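Local coordinates for protein separin (Saccharomyces cerevisiae, PDB 5U1T) that cleaves the cohesin subunit MCD1/SCC1 at the onset of anaphase as a caspase-like cysteine protease that securin keeps inactive for most of the cell cycle, at residues L198-Q203 against S245-Y250; V832-H837 against K858-F863; F1293-Q1299 against I1343-R1347. All blocks are in the same frame, centred on the assembly; numbering follows the deposited sequence.

Contact 1: residues L198-Q203 against S245-Y250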
loop_
_atom_site.group_PDB
_atom_site.type_symbol
_atom_site.label_atom_id
_atom_site.label_comp_id
_atom_site.label_asym_id
_atom_site.label_seq_id
_atom_site.Cartn_x
_atom_site.Cartn_y
_atom_site.Cartn_z
ATOM N N LEU A 198 -52.578 26.945 52.655
ATOM C CA LEU A 198 -53.604 25.910 52.782
ATOM C C LEU A 198 -53.382 24.855 51.708
ATOM O O LEU A 198 -53.383 23.654 51.996
ATOM C CB LEU A 198 -55.020 26.499 52.681
ATOM C CG LEU A 198 -55.421 27.464 53.801
ATOM C CD1 LEU A 198 -56.879 27.907 53.679
ATOM C CD2 LEU A 198 -55.154 26.845 55.165
ATOM N N GLN A 199 -53.177 25.314 50.476
ATOM C CA GLN A 199 -52.922 24.416 49.357
ATOM C C GLN A 199 -51.761 23.468 49.659
ATOM O O GLN A 199 -51.888 22.263 49.470
ATOM C CB GLN A 199 -52.642 25.218 48.087
ATOM C CG GLN A 199 -52.141 24.385 46.912
ATOM C CD GLN A 199 -51.338 25.211 45.916
ATOM O OE1 GLN A 199 -51.427 26.441 45.893
ATOM N NE2 GLN A 199 -50.541 24.540 45.101
ATOM N N TYR A 200 -50.648 24.000 50.161
ATOM C CA TYR A 200 -49.457 23.176 50.388
ATOM C C TYR A 200 -49.715 22.113 51.450
ATOM O O TYR A 200 -49.382 20.940 51.262
ATOM C CB TYR A 200 -48.245 24.034 50.787
ATOM C CG TYR A 200 -47.502 24.664 49.621
ATOM C CD1 TYR A 200 -47.900 24.436 48.312
ATOM C CD2 TYR A 200 -46.396 25.485 49.834
ATOM C CE1 TYR A 200 -47.227 25.014 47.247
ATOM C CE2 TYR A 200 -45.716 26.064 48.778
ATOM C CZ TYR A 200 -46.137 25.825 47.486
ATOM O OH TYR A 200 -45.472 26.394 46.427
ATOM N N ILE A 201 -50.322 22.532 52.550
ATOM C CA ILE A 201 -50.627 21.639 53.662
ATOM C C ILE A 201 -51.540 20.468 53.249
ATOM O O ILE A 201 -51.385 19.344 53.743
ATOM C CB ILE A 201 -51.255 22.433 54.828
ATOM C CG1 ILE A 201 -50.142 23.118 55.627
ATOM C CG2 ILE A 201 -52.089 21.539 55.713
ATOM C CD1 ILE A 201 -50.462 23.332 57.071
ATOM N N LYS A 202 -52.468 20.723 52.330
ATOM C CA LYS A 202 -53.247 19.645 51.721
ATOM C C LYS A 202 -52.362 18.832 50.791
ATOM O O LYS A 202 -52.354 17.602 50.837
ATOM C CB LYS A 202 -54.449 20.202 50.948
ATOM C CG LYS A 202 -55.386 19.138 50.367
ATOM C CD LYS A 202 -56.747 19.160 51.056
ATOM C CE LYS A 202 -57.670 18.079 50.507
ATOM N NZ LYS A 202 -58.943 17.954 51.295
ATOM N N GLN A 203 -51.607 19.537 49.956
ATOM C CA GLN A 203 -50.802 18.923 48.914
ATOM C C GLN A 203 -49.747 17.982 49.454
ATOM O O GLN A 203 -49.414 16.964 48.834
ATOM C CB GLN A 203 -50.119 20.007 48.093
ATOM C CG GLN A 203 -49.610 19.555 46.740
ATOM C CD GLN A 203 -49.456 20.738 45.819
ATOM O OE1 GLN A 203 -50.086 21.777 46.044
ATOM N NE2 GLN A 203 -48.615 20.606 44.791
ATOM N N SER A 245 -54.750 27.123 42.090
ATOM C CA SER A 245 -53.927 26.098 42.718
ATOM C C SER A 245 -54.518 25.664 44.055
ATOM O O SER A 245 -54.414 24.502 44.440
ATOM C CB SER A 245 -52.503 26.606 42.912
ATOM O OG SER A 245 -51.942 26.965 41.669
ATOM N N TYR A 246 -55.247 26.572 44.672
ATOM C CA TYR A 246 -55.881 26.284 45.932
ATOM C C TYR A 246 -57.097 25.434 45.680
ATOM O O TYR A 246 -57.320 24.456 46.368
ATOM C CB TYR A 246 -56.295 27.570 46.624
ATOM C CG TYR A 246 -57.303 27.375 47.729
ATOM C CD1 TYR A 246 -56.914 26.946 48.978
ATOM C CD2 TYR A 246 -58.642 27.629 47.518
ATOM C CE1 TYR A 246 -57.833 26.771 49.986
ATOM C CE2 TYR A 246 -59.567 27.456 48.519
ATOM C CZ TYR A 246 -59.157 27.028 49.750
ATOM O OH TYR A 246 -60.077 26.860 50.749
ATOM N N SER A 247 -57.872 25.818 44.678
ATOM C CA SER A 247 -59.086 25.105 44.319
ATOM C C SER A 247 -58.851 23.620 44.152
ATOM O O SER A 247 -59.516 22.798 44.764
ATOM C CB SER A 247 -59.645 25.650 43.013
ATOM O OG SER A 247 -60.151 26.950 43.181
ATOM N N MET A 248 -57.858 23.301 43.351
ATOM C CA MET A 248 -57.481 21.948 43.061
ATOM C C MET A 248 -57.462 21.009 44.235
ATOM O O MET A 248 -58.003 19.922 44.167
ATOM C CB MET A 248 -56.100 21.975 42.469
ATOM C CG MET A 248 -56.107 22.467 41.052
ATOM S SD MET A 248 -56.383 21.062 39.989
ATOM C CE MET A 248 -56.955 21.915 38.530
ATOM N N LEU A 249 -56.805 21.398 45.303
ATOM C CA LEU A 249 -56.730 20.527 46.446
ATOM C C LEU A 249 -57.988 20.595 47.295
ATOM O O LEU A 249 -58.222 19.710 48.103
ATOM C CB LEU A 249 -55.494 20.841 47.278
ATOM C CG LEU A 249 -54.222 20.246 46.696
ATOM C CD1 LEU A 249 -53.923 20.908 45.368
ATOM C CD2 LEU A 249 -53.058 20.392 47.654
ATOM N N TYR A 250 -58.817 21.615 47.112
ATOM C CA TYR A 250 -60.004 21.695 47.954
ATOM C C TYR A 250 -61.331 21.599 47.187
ATOM O O TYR A 250 -62.402 21.849 47.751
ATOM C CB TYR A 250 -59.989 22.998 48.746
ATOM C CG TYR A 250 -58.890 23.086 49.773
ATOM C CD1 TYR A 250 -57.606 23.477 49.417
ATOM C CD2 TYR A 250 -59.141 22.794 51.100
ATOM C CE1 TYR A 250 -56.608 23.568 50.355
ATOM C CE2 TYR A 250 -58.146 22.884 52.043
ATOM C CZ TYR A 250 -56.884 23.273 51.667
ATOM O OH TYR A 250 -55.901 23.363 52.617
#

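Contact 2: residues V832-H837 against K858-F863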
loop_
_atom_site.group_PDB
_atom_site.type_symbol
_atom_site.label_atom_id
_atom_site.label_comp_id
_atom_site.label_asym_id
_atom_site.label_seq_id
_atom_site.Cartn_x
_atom_site.Cartn_y
_atom_site.Cartn_z
ATOM N N VAL A 832 12.003 -1.077 4.699
ATOM C CA VAL A 832 13.434 -1.075 4.479
ATOM C C VAL A 832 13.993 -2.492 4.592
ATOM O O VAL A 832 14.760 -2.927 3.727
ATOM C CB VAL A 832 14.137 -0.128 5.463
ATOM C CG1 VAL A 832 15.639 -0.259 5.376
ATOM C CG2 VAL A 832 13.721 1.298 5.175
ATOM N N TYR A 833 13.595 -3.227 5.627
ATOM C CA TYR A 833 14.069 -4.597 5.768
ATOM C C TYR A 833 13.668 -5.456 4.571
ATOM O O TYR A 833 14.525 -6.058 3.936
ATOM C CB TYR A 833 13.560 -5.279 7.043
ATOM C CG TYR A 833 14.006 -6.724 7.030
ATOM C CD1 TYR A 833 15.361 -7.037 7.126
ATOM C CD2 TYR A 833 13.102 -7.766 6.819
ATOM C CE1 TYR A 833 15.801 -8.333 7.055
ATOM C CE2 TYR A 833 13.539 -9.073 6.742
ATOM C CZ TYR A 833 14.892 -9.350 6.862
ATOM O OH TYR A 833 15.359 -10.646 6.793
ATOM N N ARG A 834 12.374 -5.522 4.276
ATOM C CA ARG A 834 11.882 -6.380 3.211
ATOM C C ARG A 834 12.555 -6.083 1.882
ATOM O O ARG A 834 12.863 -7.014 1.118
ATOM C CB ARG A 834 10.370 -6.250 3.044
ATOM C CG ARG A 834 9.559 -6.868 4.135
ATOM C CD ARG A 834 9.943 -8.303 4.380
ATOM N NE ARG A 834 9.191 -8.836 5.504
ATOM C CZ ARG A 834 8.019 -9.459 5.393
ATOM N NH1 ARG A 834 7.480 -9.644 4.197
ATOM N NH2 ARG A 834 7.388 -9.908 6.478
ATOM N N CYS A 835 12.798 -4.808 1.604
ATOM C CA CYS A 835 13.436 -4.447 0.349
ATOM C C CYS A 835 14.891 -4.906 0.328
ATOM O O CYS A 835 15.377 -5.403 -0.682
ATOM C CB CYS A 835 13.369 -2.947 0.108
ATOM S SG CYS A 835 11.764 -2.347 -0.389
ATOM N N LEU A 836 15.585 -4.733 1.447
ATOM C CA LEU A 836 16.964 -5.181 1.524
ATOM C C LEU A 836 17.068 -6.709 1.432
ATOM O O LEU A 836 18.060 -7.227 0.916
ATOM C CB LEU A 836 17.622 -4.687 2.811
ATOM C CG LEU A 836 17.990 -3.200 2.796
ATOM C CD1 LEU A 836 18.533 -2.760 4.156
ATOM C CD2 LEU A 836 18.977 -2.917 1.676
ATOM N N HIS A 837 16.052 -7.414 1.931
ATOM C CA HIS A 837 16.020 -8.865 1.877
ATOM C C HIS A 837 15.855 -9.305 0.447
ATOM O O HIS A 837 16.497 -10.252 0.013
ATOM C CB HIS A 837 14.884 -9.424 2.731
ATOM C CG HIS A 837 14.595 -10.885 2.504
ATOM N ND1 HIS A 837 15.403 -11.893 2.986
ATOM C CD2 HIS A 837 13.558 -11.500 1.888
ATOM C CE1 HIS A 837 14.882 -13.061 2.665
ATOM N NE2 HIS A 837 13.757 -12.850 2.004
ATOM N N LYS A 858 23.386 -4.868 5.569
ATOM C CA LYS A 858 22.329 -3.890 5.740
ATOM C C LYS A 858 21.035 -4.599 6.160
ATOM O O LYS A 858 20.401 -4.177 7.132
ATOM C CB LYS A 858 22.118 -3.063 4.466
ATOM C CG LYS A 858 23.221 -2.053 4.191
ATOM C CD LYS A 858 22.905 -1.166 3.005
ATOM C CE LYS A 858 24.097 -0.274 2.683
ATOM N NZ LYS A 858 23.877 0.626 1.519
ATOM N N ALA A 859 20.659 -5.685 5.474
ATOM C CA ALA A 859 19.400 -6.364 5.798
ATOM C C ALA A 859 19.400 -6.855 7.242
ATOM O O ALA A 859 18.384 -6.759 7.945
ATOM C CB ALA A 859 19.146 -7.516 4.852
ATOM N N ASN A 860 20.545 -7.367 7.684
ATOM C CA ASN A 860 20.659 -7.883 9.037
ATOM C C ASN A 860 20.563 -6.773 10.074
ATOM O O ASN A 860 19.944 -6.940 11.122
ATOM C CB ASN A 860 21.965 -8.637 9.211
ATOM C CG ASN A 860 21.929 -10.005 8.590
ATOM O OD1 ASN A 860 20.881 -10.480 8.162
ATOM N ND2 ASN A 860 23.078 -10.658 8.552
ATOM N N LYS A 861 21.179 -5.636 9.776
ATOM C CA LYS A 861 21.049 -4.455 10.614
ATOM C C LYS A 861 19.599 -4.015 10.697
ATOM O O LYS A 861 19.060 -3.835 11.785
ATOM C CB LYS A 861 21.898 -3.326 10.060
ATOM C CG LYS A 861 22.344 -2.334 11.099
ATOM C CD LYS A 861 23.741 -1.840 10.751
ATOM C CE LYS A 861 24.683 -3.036 10.451
ATOM N NZ LYS A 861 25.850 -2.658 9.564
ATOM N N ALA A 862 18.977 -3.850 9.531
ATOM C CA ALA A 862 17.591 -3.420 9.422
ATOM C C ALA A 862 16.643 -4.268 10.266
ATOM O O ALA A 862 15.689 -3.745 10.829
ATOM C CB ALA A 862 17.158 -3.439 7.965
ATOM N N PHE A 863 16.920 -5.565 10.359
ATOM C CA PHE A 863 16.102 -6.515 11.128
ATOM C C PHE A 863 16.004 -6.174 12.621
ATOM O O PHE A 863 15.001 -6.486 13.284
ATOM C CB PHE A 863 16.665 -7.943 10.967
ATOM C CG PHE A 863 15.772 -9.012 11.496
ATOM C CD1 PHE A 863 14.617 -9.359 10.824
ATOM C CD2 PHE A 863 16.096 -9.684 12.656
ATOM C CE1 PHE A 863 13.785 -10.342 11.318
ATOM C CE2 PHE A 863 15.274 -10.672 13.152
ATOM C CZ PHE A 863 14.114 -11.002 12.490
#

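Contact 3: residues F1293-Q1299 against I1343-R1347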
loop_
_atom_site.group_PDB
_atom_site.type_symbol
_atom_site.label_atom_id
_atom_site.label_comp_id
_atom_site.label_asym_id
_atom_site.label_seq_id
_atom_site.Cartn_x
_atom_site.Cartn_y
_atom_site.Cartn_z
ATOM N N PHE A 1293 37.488 -41.618 -37.415
ATOM C CA PHE A 1293 38.808 -42.205 -37.649
ATOM C C PHE A 1293 39.359 -41.730 -38.985
ATOM O O PHE A 1293 40.497 -41.268 -39.060
ATOM C CB PHE A 1293 38.743 -43.741 -37.593
ATOM C CG PHE A 1293 38.649 -44.284 -36.196
ATOM C CD1 PHE A 1293 37.414 -44.414 -35.568
ATOM C CD2 PHE A 1293 39.797 -44.624 -35.495
ATOM C CE1 PHE A 1293 37.325 -44.873 -34.280
ATOM C CE2 PHE A 1293 39.715 -45.096 -34.209
ATOM C CZ PHE A 1293 38.474 -45.219 -33.598
ATOM N N LEU A 1294 38.525 -41.818 -40.020
ATOM C CA LEU A 1294 38.850 -41.313 -41.345
ATOM C C LEU A 1294 39.160 -39.827 -41.353
ATOM O O LEU A 1294 39.772 -39.317 -42.285
ATOM C CB LEU A 1294 37.703 -41.583 -42.311
ATOM C CG LEU A 1294 37.462 -43.044 -42.652
ATOM C CD1 LEU A 1294 36.601 -43.180 -43.899
ATOM C CD2 LEU A 1294 38.800 -43.734 -42.820
ATOM N N LYS A 1295 38.728 -39.102 -40.331
ATOM C CA LYS A 1295 38.960 -37.682 -40.375
ATOM C C LYS A 1295 40.294 -37.320 -39.714
ATOM O O LYS A 1295 40.764 -36.199 -39.848
ATOM C CB LYS A 1295 37.766 -36.933 -39.762
ATOM C CG LYS A 1295 36.569 -36.862 -40.735
ATOM C CD LYS A 1295 35.270 -36.386 -40.101
ATOM C CE LYS A 1295 34.167 -36.278 -41.166
ATOM N NZ LYS A 1295 32.801 -35.962 -40.650
ATOM N N LEU A 1296 40.937 -38.267 -39.050
ATOM C CA LEU A 1296 42.267 -38.004 -38.511
ATOM C C LEU A 1296 43.326 -37.807 -39.633
ATOM O O LEU A 1296 43.205 -38.356 -40.732
ATOM C CB LEU A 1296 42.703 -39.145 -37.587
ATOM C CG LEU A 1296 41.805 -39.521 -36.417
ATOM C CD1 LEU A 1296 42.065 -40.949 -35.965
ATOM C CD2 LEU A 1296 42.022 -38.544 -35.276
ATOM N N ASN A 1297 44.363 -37.016 -39.348
ATOM C CA ASN A 1297 45.481 -36.834 -40.266
ATOM C C ASN A 1297 46.733 -37.501 -39.714
ATOM O O ASN A 1297 47.337 -36.993 -38.765
ATOM C CB ASN A 1297 45.745 -35.346 -40.515
ATOM C CG ASN A 1297 46.901 -35.094 -41.508
ATOM O OD1 ASN A 1297 47.487 -36.036 -42.078
ATOM N ND2 ASN A 1297 47.226 -33.818 -41.716
ATOM N N PRO A 1298 47.135 -38.638 -40.311
ATOM C CA PRO A 1298 48.313 -39.358 -39.830
ATOM C C PRO A 1298 49.582 -38.528 -39.898
ATOM O O PRO A 1298 50.568 -38.870 -39.254
ATOM C CB PRO A 1298 48.390 -40.560 -40.764
ATOM C CG PRO A 1298 46.990 -40.766 -41.197
ATOM C CD PRO A 1298 46.434 -39.396 -41.359
ATOM N N GLN A 1299 49.558 -37.441 -40.652
ATOM C CA GLN A 1299 50.766 -36.657 -40.830
ATOM C C GLN A 1299 50.979 -35.666 -39.675
ATOM O O GLN A 1299 52.110 -35.243 -39.418
ATOM C CB GLN A 1299 50.727 -35.942 -42.184
ATOM C CG GLN A 1299 50.671 -36.897 -43.391
ATOM C CD GLN A 1299 51.585 -38.134 -43.238
ATOM O OE1 GLN A 1299 52.803 -38.008 -43.042
ATOM N NE2 GLN A 1299 50.992 -39.337 -43.336
ATOM N N ILE A 1343 43.792 -45.901 -42.301
ATOM C CA ILE A 1343 43.538 -44.465 -42.364
ATOM C C ILE A 1343 44.473 -43.837 -43.415
ATOM O O ILE A 1343 44.019 -43.075 -44.269
ATOM C CB ILE A 1343 43.692 -43.778 -40.958
ATOM C CG1 ILE A 1343 42.591 -44.245 -39.994
ATOM C CG2 ILE A 1343 43.629 -42.256 -41.067
ATOM C CD1 ILE A 1343 42.804 -43.817 -38.552
ATOM N N LYS A 1344 45.762 -44.181 -43.381
ATOM C CA LYS A 1344 46.703 -43.728 -44.418
ATOM C C LYS A 1344 46.204 -44.067 -45.821
ATOM O O LYS A 1344 46.228 -43.223 -46.716
ATOM C CB LYS A 1344 48.092 -44.322 -44.196
ATOM C CG LYS A 1344 48.955 -43.483 -43.276
ATOM C CD LYS A 1344 50.245 -44.202 -42.914
ATOM C CE LYS A 1344 51.058 -43.377 -41.931
ATOM N NZ LYS A 1344 52.289 -44.082 -41.499
ATOM N N LYS A 1345 45.707 -45.284 -45.993
ATOM C CA LYS A 1345 45.197 -45.723 -47.288
ATOM C C LYS A 1345 44.011 -44.885 -47.736
ATOM O O LYS A 1345 43.835 -44.620 -48.919
ATOM C CB LYS A 1345 44.800 -47.204 -47.242
ATOM C CG LYS A 1345 44.542 -47.850 -48.608
ATOM C CD LYS A 1345 44.034 -49.280 -48.448
ATOM C CE LYS A 1345 43.978 -49.995 -49.797
ATOM N NZ LYS A 1345 43.635 -51.452 -49.699
ATOM N N TYR A 1346 43.200 -44.458 -46.781
ATOM C CA TYR A 1346 41.988 -43.718 -47.092
ATOM C C TYR A 1346 42.320 -42.285 -47.488
ATOM O O TYR A 1346 41.843 -41.781 -48.518
ATOM C CB TYR A 1346 41.024 -43.723 -45.909
ATOM C CG TYR A 1346 39.879 -42.773 -46.137
ATOM C CD1 TYR A 1346 38.777 -43.157 -46.889
ATOM C CD2 TYR A 1346 39.916 -41.474 -45.636
ATOM C CE1 TYR A 1346 37.746 -42.289 -47.112
ATOM C CE2 TYR A 1346 38.906 -40.614 -45.865
ATOM C CZ TYR A 1346 37.818 -41.018 -46.595
ATOM O OH TYR A 1346 36.791 -40.134 -46.812
ATOM N N ARG A 1347 43.119 -41.630 -46.646
ATOM C CA ARG A 1347 43.583 -40.276 -46.910
ATOM C C ARG A 1347 44.301 -40.182 -48.264
ATOM O O ARG A 1347 44.119 -39.217 -48.999
ATOM C CB ARG A 1347 44.519 -39.807 -45.794
ATOM C CG ARG A 1347 43.963 -39.960 -44.381
ATOM C CD ARG A 1347 42.784 -39.069 -44.137
ATOM N NE ARG A 1347 43.192 -37.684 -43.973
ATOM C CZ ARG A 1347 42.346 -36.699 -43.698
ATOM N NH1 ARG A 1347 41.053 -36.959 -43.548
ATOM N NH2 ARG A 1347 42.784 -35.459 -43.561
#

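Contact 1: residues L198-Q203 against S245-Y250
Ser245 opens the second segment at a point where helices 190-203 and 236-250 are already close: the axes of the two short segments come within 8.8 Å at 38°, and the nearest CA pair is Gln199 with Tyr246, 4.9 Å apart. The CB of Ser245 lies 3.2 Å from Gln199 OE1, a van der Waals approach; that oxygen accepts a hydrogen bond from Lys196, one turn earlier, while Gln199 NE2 donates to Gln203 OE1 at 3.0 Å along its own helix. Tyr246 follows, its ring edge against Leu198, with CE1 3.9 Å from Leu198 CB, and its hydroxyl bonded outside the pair to the backbone N of Ile256. Leu249 is directed toward the partner helix, and its CB packs 3.5 Å from Lys202 CG. Tyr250, the last helical residue, reaches back across the gap. Its OH donates to the backbone O of Leu198 at 2.6 Å, an oxygen that also accepts from Lys202 N at 3.1 Å within its helix. Over one face of the same ring lies Lys202 CD, 4.2 Å from the centroid and 14° off the normal, a CH-pi contact. Because the single hydrogen bond between these two helices, probably of the N-terminal helical region, ends on a main-chain carbonyl, it does not depend on the identity of the Leu198 side chain.

Contact 2: residues V832-H837 against K858-F863
Small residues on one helix give larger ones on the other room to settle. The segments run nearly antiparallel, at 156°, with axes 8.6 Å apart, and the two closest CA pairs, Tyr833 with Ala862 at 5.2 Å and Leu836 with Ala859 at 5.1 Å, each set an alanine opposite a bulky residue. Ala859 and Ala862, both directed at the partner, form a low surface between Lys858 and Phe863. Leu836 fills one side of it: its CB is 3.8 Å from Ala859 CB, while its CD1 lies 4.1 Å from Ala862 CB and 3.6 Å from Lys858 CB. Tyr833 takes the other side, the edge of its ring lying along the alanines, with CE1 4.1 Å from Ala859 CB and CD1 4.1 Å from Ala862 CB; the same edge faces a backbone carbonyl, CD1 being 3.1 Å from Ala859 O. Phe863 then closes over the tyrosine: its edge is turned to one face of the Tyr833 ring, centroids 5.4 Å apart and planes at 59°, an inclined edge-to-face pair. The side chains thus meet by apolar and aromatic packing. The pair belongs to successive antiparallel helices, 829-845 and 849-863, joined by a short turn as a helical hairpin. Helix 872-881 packs beside both, its Phe878 stacking on Phe863 and touching Tyr833, while Cys835 faces the preceding helices 782-805 and 809-825.

Contact 3: residues F1293-Q1299 against I1343-R1347
Phe1293, near the C-terminal end of helix 1287-1294, meets the partner helix first by its backbone O, 3.5 Å from Ile1343 CD1, and then by its CB, 4.2 Å from Ile1343 CD1, which lies at the edge of its ring; the ring itself leads away to Leu1310 and Val1314 of helix 1303-1320. Leu1294 is more deeply engaged, with 94 Å² covered. Its CD1 sits over the face of Tyr1346, 3.6 Å from the ring centroid and 13° off the normal, a close CH-pi contact, and its carbonyl O accepts a hydrogen bond from Arg1347 NH1 at 3.0 Å, with an N-H...O angle of 134°. The same NH1 forms a salt bridge with Glu1248, so the guanidinium links the chain leaving one helix to an acidic residue of strand 1248-1249. Both segments fall within the peptidase C50 family region, away from the presumed catalytic cysteine; here a turn between helices 1287-1294 and 1303-1320 crosses the end of helix 1332-1347, and helix 1252-1269 backs the group through Phe1255 and Phe1258 on Leu1294 and Leu1254 on Tyr1346. Leu1296 resumes the apolar packing, its CD1 3.9 Å from Ile1343 CD1. Asn1297 points its CB away and shapes the turn instead: OD1 accepts from Gln1299 N at 2.9 Å, closing an Asx turn around Pro1298. That proline is directed at the helix, with CG 3.7 Å from Ile1343 CG2, CB 3.9 Å from Lys1344 CG and CD 3.9 Å from Arg1347 CG. At the exposed margin, Gln1299 NE2 approaches Lys1344 CE at 4.3 Å.

The three contacts lie in series along an elongated chain and share no helices: contacts 1 and 3 fall on opposite sides of the chain's centre, their own centres 148 Å apart. Contact 2 is the most central, 18 Å from that centre against 77 and 73 Å, yet all three are only partly buried. Contacts 1 and 2 pair helix with helix, at 38° and 156°; contact 3 sets mostly turn against helix and buries the most area, 502 Å² against 463 and 331. Contact 2 has no hydrogen bond between its segments and packs by apolar and aromatic side chains, whereas contacts 1 and 3 each add one hydrogen bond from a side chain to a backbone carbonyl.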